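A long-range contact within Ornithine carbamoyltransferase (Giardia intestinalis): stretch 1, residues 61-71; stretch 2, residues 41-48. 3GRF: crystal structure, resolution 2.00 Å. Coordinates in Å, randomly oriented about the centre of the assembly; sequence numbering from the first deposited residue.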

# COMPACT_ATOMS: atom_id res chain seq x y z
N SER A 61 -6.97 -10.16 -3.53
CA SER A 61 -8.33 -10.10 -4.13
C SER A 61 -9.04 -8.81 -3.72
O SER A 61 -9.77 -8.20 -4.50
CB SER A 61 -9.19 -11.34 -3.77
OG SER A 61 -9.36 -11.47 -2.37
N LEU A 62 -8.82 -8.41 -2.47
CA LEU A 62 -9.38 -7.20 -1.86
C LEU A 62 -8.85 -5.93 -2.51
O LEU A 62 -9.62 -5.05 -2.89
CB LEU A 62 -9.03 -7.19 -0.35
CG LEU A 62 -10.15 -7.46 0.66
CD1 LEU A 62 -11.37 -8.12 0.04
CD2 LEU A 62 -9.71 -8.15 1.94
N GLU A 63 -7.51 -5.85 -2.64
CA GLU A 63 -6.82 -4.69 -3.16
C GLU A 63 -7.14 -4.56 -4.68
O GLU A 63 -7.43 -3.47 -5.18
CB GLU A 63 -5.30 -4.82 -2.88
CG GLU A 63 -4.69 -3.56 -2.22
CD GLU A 63 -3.28 -3.72 -1.67
OE1 GLU A 63 -3.02 -4.68 -0.88
OE2 GLU A 63 -2.45 -2.85 -1.97
N THR A 64 -7.13 -5.69 -5.39
CA THR A 64 -7.47 -5.74 -6.81
C THR A 64 -8.95 -5.42 -7.04
O THR A 64 -9.29 -4.73 -8.03
CB THR A 64 -7.11 -7.13 -7.40
OG1 THR A 64 -5.75 -7.37 -7.15
CG2 THR A 64 -7.28 -7.14 -8.96
N ALA A 65 -9.82 -5.92 -6.15
CA ALA A 65 -11.27 -5.70 -6.29
C ALA A 65 -11.53 -4.23 -6.30
O ALA A 65 -12.25 -3.74 -7.17
CB ALA A 65 -12.08 -6.39 -5.18
N MET A 66 -10.87 -3.49 -5.40
CA MET A 66 -11.14 -2.04 -5.31
C MET A 66 -10.66 -1.31 -6.50
O MET A 66 -11.34 -0.43 -6.99
CB MET A 66 -10.57 -1.41 -4.03
CG MET A 66 -11.22 -1.89 -2.72
SD MET A 66 -12.96 -1.42 -2.50
CE MET A 66 -12.76 0.35 -2.48
N THR A 67 -9.47 -1.66 -7.00
CA THR A 67 -8.96 -1.05 -8.25
C THR A 67 -9.92 -1.28 -9.40
O THR A 67 -10.15 -0.39 -10.24
CB THR A 67 -7.58 -1.63 -8.60
OG1 THR A 67 -6.71 -1.40 -7.48
CG2 THR A 67 -6.98 -0.97 -9.86
N ARG A 68 -10.50 -2.47 -9.46
CA ARG A 68 -11.41 -2.80 -10.59
C ARG A 68 -12.72 -2.05 -10.58
O ARG A 68 -13.40 -1.95 -11.60
CB ARG A 68 -11.64 -4.30 -10.65
CG ARG A 68 -10.41 -5.01 -11.23
CD ARG A 68 -10.53 -6.50 -11.12
NE ARG A 68 -11.39 -7.10 -12.15
CZ ARG A 68 -10.97 -7.68 -13.27
NH1 ARG A 68 -9.68 -7.71 -13.56
NH2 ARG A 68 -11.85 -8.21 -14.13
N LEU A 69 -13.08 -1.57 -9.38
CA LEU A 69 -14.29 -0.84 -9.08
C LEU A 69 -13.94 0.63 -9.11
O LEU A 69 -14.83 1.45 -9.13
CB LEU A 69 -14.78 -1.22 -7.68
CG LEU A 69 -15.92 -2.19 -7.37
CD1 LEU A 69 -16.50 -2.92 -8.54
CD2 LEU A 69 -15.47 -3.16 -6.29
N GLY A 70 -12.64 0.94 -9.07
CA GLY A 70 -12.12 2.30 -9.31
C GLY A 70 -11.77 3.07 -8.06
O GLY A 70 -11.63 4.30 -8.09
N GLY A 71 -11.64 2.34 -6.95
CA GLY A 71 -11.43 2.93 -5.65
C GLY A 71 -10.09 2.40 -5.19
O GLY A 71 -9.23 2.09 -6.03
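Stretch 2, residues 41-48: RAANKTLL

A tight turn and the start of a strand pack against the last turns of a helix and its glycine exit, in a contact held by one direct backbone hydrogen bond, one bridging water and a short row of apolar side chains. Stretch 2 starts as loop at Arg41, passes through a type II beta turn from Ala42 to Lys45, closed by Lys45 N to Ala42 O at 2.9 Å, and becomes strand at Thr46 to Leu48. The strand runs nearly antiparallel to helix 61-69, at 167° between their N-to-C directions, with a closest approach of the axes of 9.5 Å. Stretch 2 therefore meets the helix from its C-terminal end backward: Ala42 lies by Leu69, Leu47 by Met66 and Leu62.

Just before Gly70, Ala42 N donates a hydrogen bond to Leu69 O at 2.8 Å, with an N-H...O angle of 158°. Arg41 N is also near Leu69 O, at 3.1 Å, but its angle is too poor for a hydrogen bond. Beside this link the CB atoms of Leu69 and Ala42 touch at 3.7 Å, and Leu69 CD1 reaches Arg41 CB at 4.1 Å before the arginine side chain leads away.

Measured between CA atoms, the nearest pair is Gly70 and Ala43, 4.5 Å apart. Gly70 leaves the helix with positive phi (100°), a conformation in which a CB would jam against the preceding carbonyl. Its own carbonyl faces the turn: Gly70 O receives a CA-H...O contact from Ala43 CA at 3.2 Å, and a water donates to Gly70 O at 3.0 Å while accepting from Asn44 N at 3.0 Å. At Gly71 the fit is closer still, with CA 3.0 Å from Ala42 O and 3.3 Å from Lys45 O; an ideal CB there would clash with both oxygens, at 2.4 Å from Ala42 O and 2.5 Å from Lys45 O.

Along the helix, Met66 points its CA-to-CB bond toward stretch 2 and, with all three chi angles in m, reaches both ends of the turn and the start of the strand. Its CE lies 4.0 Å from Ala42 CB, 3.7 Å from Lys45 O and 3.8 Å from Leu47 N, while SD packs on Leu47 CB at 3.9 Å. One helical turn earlier, Leu62 CG meets Leu47 CD2 at 4.0 Å. Leu47 thus bridges Leu62 and Met66, whereas the neighboring Thr46 points away. The contact buries 420 Å², both sides summed.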

# COMPACT_ATOMS: atom_id res chain seq x y z
N ARG A 41 -17.76 2.10 -9.92
CA ARG A 41 -18.65 1.81 -8.78
C ARG A 41 -18.11 2.29 -7.42
O ARG A 41 -18.87 2.81 -6.60
CB ARG A 41 -19.00 0.32 -8.74
CG ARG A 41 -19.96 -0.18 -9.86
CD ARG A 41 -21.37 0.48 -9.80
NE ARG A 41 -22.11 -0.01 -8.63
CZ ARG A 41 -23.38 0.27 -8.32
NH1 ARG A 41 -24.13 1.06 -9.06
NH2 ARG A 41 -23.90 -0.29 -7.24
N ALA A 42 -16.79 2.17 -7.20
CA ALA A 42 -16.14 2.70 -5.98
C ALA A 42 -15.19 3.85 -6.25
O ALA A 42 -14.25 4.06 -5.49
CB ALA A 42 -15.35 1.54 -5.23
N ALA A 43 -15.39 4.60 -7.32
CA ALA A 43 -14.52 5.70 -7.64
C ALA A 43 -14.40 6.57 -6.40
O ALA A 43 -15.41 6.88 -5.77
CB ALA A 43 -15.09 6.52 -8.81
N ASN A 44 -13.15 6.97 -6.04
CA ASN A 44 -12.84 7.84 -4.89
C ASN A 44 -13.17 7.32 -3.50
O ASN A 44 -13.15 8.07 -2.49
CB ASN A 44 -13.42 9.24 -5.05
CG ASN A 44 -12.95 9.90 -6.32
OD1 ASN A 44 -11.82 10.36 -6.41
ND2 ASN A 44 -13.80 9.87 -7.33
N LYS A 45 -13.53 6.05 -3.45
CA LYS A 45 -14.00 5.48 -2.19
C LYS A 45 -12.91 4.57 -1.74
O LYS A 45 -12.19 4.03 -2.59
CB LYS A 45 -15.32 4.73 -2.37
CG LYS A 45 -16.52 5.70 -2.52
CD LYS A 45 -17.76 4.97 -3.00
CE LYS A 45 -18.92 5.95 -3.23
NZ LYS A 45 -19.67 6.18 -1.96
N THR A 46 -12.70 4.39 -0.42
CA THR A 46 -11.60 3.52 0.05
C THR A 46 -12.06 2.47 1.03
O THR A 46 -13.01 2.67 1.80
CB THR A 46 -10.38 4.30 0.65
OG1 THR A 46 -10.36 4.12 2.08
CG2 THR A 46 -10.51 5.78 0.31
N LEU A 47 -11.38 1.34 0.97
CA LEU A 47 -11.59 0.29 1.90
C LEU A 47 -10.39 0.23 2.85
O LEU A 47 -9.24 0.32 2.43
CB LEU A 47 -11.79 -1.04 1.15
CG LEU A 47 -11.25 -2.31 1.83
CD1 LEU A 47 -12.20 -2.68 2.95
CD2 LEU A 47 -11.02 -3.52 0.88
N LEU A 48 -10.67 0.10 4.13
CA LEU A 48 -9.61 -0.02 5.06
C LEU A 48 -9.49 -1.50 5.37
O LEU A 48 -10.43 -2.09 5.87
CB LEU A 48 -9.98 0.72 6.32
CG LEU A 48 -8.97 0.64 7.45
CD1 LEU A 48 -7.48 0.83 6.98
CD2 LEU A 48 -9.36 1.69 8.44
O HOH W 1 -10.25 6.41 -6.43